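Local coordinates for organic hydroperoxide resistance protein (Deinococcus radiodurans, PDB 1USP), which probably reduces organic hydroperoxides to the corresponding alcohols by thiol-dependent chemistry, as other Ohr peroxidases of the OsmC/Ohr family do, at residues 19-23 with 24-28; 42-45 with 46-50. All blocks are in the same frame, centred on the assembly; numbering follows the deposited sequence.

Interaction 1: 19-23 with 24-28; sequences TRSSD and DRLNL
Thr19 and Leu28, at the open end of a local beta hairpin, pair strand 18-21 with strand 27-29, and Ser21, Asp23 and Arg25 tie up its turn. The pairing is antiparallel: Thr19 N gives a bond to Leu28 O and Leu28 N returns one to Thr19 O, while the CG2 of Thr19 lies alongside CB of Leu28. Two residues further on, past the non-hydrogen-bonded pair Arg20-Asn27, Ser21 N bonds to Leu26 O, but the reciprocal backbone bond is replaced. Ser21 O instead takes Asp24 N at 3.2 Å, closing a type I turn, and Leu26 N is satisfied by Ser21 OG at 3.0 Å in a nearly straight bond (168°). With OG set between the backbone N and carbonyl carbon (chi1 66°), that hydroxyl faces into the turn and also donates to Asp23 OD1 at 2.7 Å, nearly in line with the C-O bond. The same OD1 accepts Arg25 N at 3.0 Å from above the carboxylate plane, making an Asx turn that overlaps the end of the type I turn. Asp23 OD2 forms a salt bridge with Arg25 NH1 at 2.9 Å; it lies near the guanidinium plane, whereas NH1 stands above the carboxylate, so the two flat groups are inclined by 58°. On the face opposite Thr19 and Leu28, Arg20 runs beside Asn27 and reaches Asp24 in a long salt bridge, NH2 to OD2 4.0 Å. Strand 5-12 bonds to the other edge of strand 18-21, and Thr19 OG1 and Arg25 NH2 bond to the backbone of a neighbouring subunit.

Interaction 2: 42-45 with 46-50; sequences PGTN and PEQLF
Thr44 and Gln48 cross obliquely, hydroxyl to amide oxygen: Thr44 OG1 donates to Gln48 OE1 at 2.7 Å, lying in the amide plane on a lone pair. A first torsion of -174° sets OG1 anti to the backbone N and leaves the methyl between that N and the carbonyl carbon. That methyl, CG2, meets Leu49 CD1 at 3.8 Å, the two side chains running at about a right angle, so one threonine serves a polar and an apolar partner on separate branches. Asn45 lies across Gln48 at about a right angle as well, its CG 3.7 Å from Gln48 CB and the two amide planes 32° apart. Its OD1 receives Gln48 N at 2.8 Å, well directed at the hydrogen (161°) although the donor is tilted from the amide plane. The backbone of the same residue takes part too: Asn45 O accepts Leu49 N at 2.9 Å, the first main-chain bond of the helix. The side-chain amide nitrogens are used at the subunit interface, Asn45 ND2 bonding to an aromatic side chain and Gln48 NE2 to an acidic side chain of the neighbouring subunit. On the loop side, backbone bonds from Thr44 to Asp29 and Ser31 fix the approach to the helix. This is a classic N-cap: asparagine at the cap, proline in the first turn at Pro46, and a threonine-leucine contact spanning the positions of a hydrophobic staple, at the start of helix 46-68, which carries Cys57, seen disulfide-bonded to Cys121.

Overall arrangement
Interaction 1 lies largely toward the surface, about 18 Å from the centre of the chain to the centre of the contact, whereas interaction 2 is buried at about 11 Å. Both are short-range, but 19-28 closes two strands with charged and hydroxyl groups round a turn, while 42-50 starts a helix through amides and a single hydroxyl. They come in series along the chain and meet through apolar atoms: Leu28 CD1 packs on Leu49 CD2 at 3.8 Å, and Leu49 CD1 also faces the Thr19 methyl. Leu49 thereby joins the hairpin to the helix start, and the neighbouring subunit contributes bonds to both contacts.

Interaction 1: 19-23 with 24-28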
# COMPACT_ATOMS: atom_id res chain seq x y z
N THR A 19 2.75 -12.33 1.81
CA THR A 19 2.28 -11.65 0.62
C THR A 19 3.47 -11.55 -0.35
O THR A 19 4.57 -11.18 0.03
CB THR A 19 1.62 -10.31 0.98
OG1 THR A 19 1.04 -9.71 -0.18
CG2 THR A 19 2.63 -9.29 1.50
N ARG A 20 3.23 -11.93 -1.60
CA ARG A 20 4.30 -12.22 -2.52
C ARG A 20 3.94 -11.74 -3.91
O ARG A 20 2.88 -12.06 -4.41
CB ARG A 20 4.57 -13.74 -2.54
CG ARG A 20 5.09 -14.29 -1.21
CD ARG A 20 5.42 -15.80 -1.24
NE ARG A 20 6.47 -16.13 -2.20
CZ ARG A 20 6.79 -17.37 -2.59
NH1 ARG A 20 6.14 -18.42 -2.11
NH2 ARG A 20 7.78 -17.56 -3.48
N SER A 21 4.83 -10.98 -4.54
CA SER A 21 4.58 -10.53 -5.91
C SER A 21 4.86 -11.64 -6.91
O SER A 21 5.67 -12.54 -6.66
CB SER A 21 5.43 -9.30 -6.24
OG SER A 21 6.79 -9.63 -6.25
N SER A 22 4.18 -11.57 -8.05
CA SER A 22 4.30 -12.58 -9.11
C SER A 22 5.71 -12.73 -9.69
O SER A 22 6.04 -13.76 -10.28
CB SER A 22 3.34 -12.24 -10.25
OG SER A 22 3.57 -10.93 -10.72
N ASP A 23 6.55 -11.71 -9.51
CA ASP A 23 7.90 -11.67 -10.09
C ASP A 23 9.01 -11.88 -9.06
O ASP A 23 10.18 -11.64 -9.36
CB ASP A 23 8.09 -10.34 -10.83
CG ASP A 23 8.00 -9.13 -9.91
OD1 ASP A 23 7.88 -9.32 -8.67
OD2 ASP A 23 8.01 -7.96 -10.34
N ASP A 24 8.62 -12.27 -7.84
CA ASP A 24 9.55 -12.53 -6.73
C ASP A 24 10.24 -11.30 -6.11
O ASP A 24 11.04 -11.45 -5.19
CB ASP A 24 10.62 -13.56 -7.13
CG ASP A 24 10.09 -14.98 -7.17
OD1 ASP A 24 10.72 -15.81 -7.89
OD2 ASP A 24 9.08 -15.37 -6.53
N ARG A 25 9.92 -10.09 -6.58
CA ARG A 25 10.55 -8.89 -6.01
C ARG A 25 10.12 -8.66 -4.56
O ARG A 25 10.89 -8.18 -3.75
CB ARG A 25 10.26 -7.66 -6.85
CG ARG A 25 10.93 -7.70 -8.20
CD ARG A 25 10.68 -6.49 -9.05
NE ARG A 25 11.70 -6.35 -10.08
CZ ARG A 25 11.67 -6.97 -11.27
NH1 ARG A 25 10.67 -7.78 -11.60
NH2 ARG A 25 12.65 -6.77 -12.15
N LEU A 26 8.87 -9.01 -4.25
CA LEU A 26 8.38 -8.97 -2.88
C LEU A 26 8.10 -10.38 -2.39
O LEU A 26 7.37 -11.11 -3.02
CB LEU A 26 7.10 -8.15 -2.79
CG LEU A 26 7.23 -6.64 -2.94
CD1 LEU A 26 5.88 -5.96 -2.74
CD2 LEU A 26 8.27 -6.09 -1.98
N ASN A 27 8.67 -10.74 -1.25
CA ASN A 27 8.52 -12.07 -0.68
C ASN A 27 8.47 -11.90 0.85
O ASN A 27 9.45 -12.08 1.59
CB ASN A 27 9.69 -12.96 -1.13
CG ASN A 27 9.61 -14.38 -0.60
OD1 ASN A 27 8.53 -14.87 -0.24
ND2 ASN A 27 10.76 -15.07 -0.57
N LEU A 28 7.30 -11.51 1.31
CA LEU A 28 7.17 -10.98 2.65
C LEU A 28 6.30 -11.83 3.53
O LEU A 28 5.26 -12.33 3.13
CB LEU A 28 6.59 -9.57 2.59
CG LEU A 28 7.42 -8.61 1.74
CD1 LEU A 28 6.61 -7.36 1.39
CD2 LEU A 28 8.70 -8.27 2.50

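Interaction 2: 42-45 with 46-50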
# COMPACT_ATOMS: atom_id res chain seq x y z
N PRO A 42 8.12 -10.78 13.15
CA PRO A 42 8.94 -9.99 12.22
C PRO A 42 8.30 -9.69 10.86
O PRO A 42 8.89 -8.94 10.07
CB PRO A 42 10.17 -10.89 12.00
CG PRO A 42 9.61 -12.32 12.15
CD PRO A 42 8.55 -12.20 13.22
N GLY A 43 7.16 -10.31 10.56
CA GLY A 43 6.42 -10.01 9.35
C GLY A 43 5.84 -8.61 9.36
O GLY A 43 5.68 -8.00 10.43
N THR A 44 5.57 -8.08 8.17
CA THR A 44 5.00 -6.75 7.97
C THR A 44 3.49 -6.84 8.06
O THR A 44 2.93 -7.86 8.49
CB THR A 44 5.52 -6.15 6.60
OG1 THR A 44 5.09 -4.80 6.44
CG2 THR A 44 4.92 -6.86 5.40
N ASN A 45 2.81 -5.74 7.74
CA ASN A 45 1.36 -5.68 7.83
C ASN A 45 0.85 -4.68 6.77
O ASN A 45 1.65 -3.93 6.20
CB ASN A 45 0.97 -5.28 9.25
CG ASN A 45 1.56 -3.95 9.65
OD1 ASN A 45 1.14 -2.91 9.14
ND2 ASN A 45 2.53 -3.96 10.56
N PRO A 46 -0.46 -4.67 6.50
CA PRO A 46 -1.01 -3.78 5.47
C PRO A 46 -0.77 -2.28 5.67
O PRO A 46 -0.50 -1.57 4.71
CB PRO A 46 -2.52 -4.09 5.51
CG PRO A 46 -2.57 -5.52 6.04
CD PRO A 46 -1.51 -5.50 7.12
N GLU A 47 -0.83 -1.80 6.90
CA GLU A 47 -0.62 -0.37 7.16
C GLU A 47 0.81 0.01 6.87
O GLU A 47 1.11 1.06 6.32
CB GLU A 47 -0.95 -0.03 8.61
CG GLU A 47 -2.42 -0.13 8.96
CD GLU A 47 -2.95 -1.55 8.99
OE1 GLU A 47 -2.18 -2.51 9.23
OE2 GLU A 47 -4.17 -1.72 8.76
N GLN A 48 1.71 -0.88 7.27
CA GLN A 48 3.12 -0.69 7.00
C GLN A 48 3.45 -0.77 5.52
O GLN A 48 4.28 -0.00 5.00
CB GLN A 48 3.91 -1.72 7.78
CG GLN A 48 5.34 -1.37 7.93
CD GLN A 48 6.07 -2.33 8.85
OE1 GLN A 48 6.31 -3.49 8.49
NE2 GLN A 48 6.43 -1.84 10.05
N LEU A 49 2.79 -1.67 4.80
CA LEU A 49 3.00 -1.77 3.36
C LEU A 49 2.47 -0.50 2.68
O LEU A 49 3.11 0.04 1.77
CB LEU A 49 2.34 -3.04 2.80
CG LEU A 49 3.17 -4.32 3.03
CD1 LEU A 49 2.31 -5.58 2.93
CD2 LEU A 49 4.32 -4.38 2.03
N PHE A 50 1.36 0.02 3.17
CA PHE A 50 0.79 1.25 2.62
C PHE A 50 1.75 2.43 2.82
O PHE A 50 1.94 3.24 1.92
CB PHE A 50 -0.60 1.53 3.23
CG PHE A 50 -1.41 2.52 2.44
CD1 PHE A 50 -1.97 2.18 1.23
CD2 PHE A 50 -1.56 3.82 2.89
CE1 PHE A 50 -2.71 3.11 0.49
CE2 PHE A 50 -2.30 4.76 2.18
CZ PHE A 50 -2.86 4.42 0.98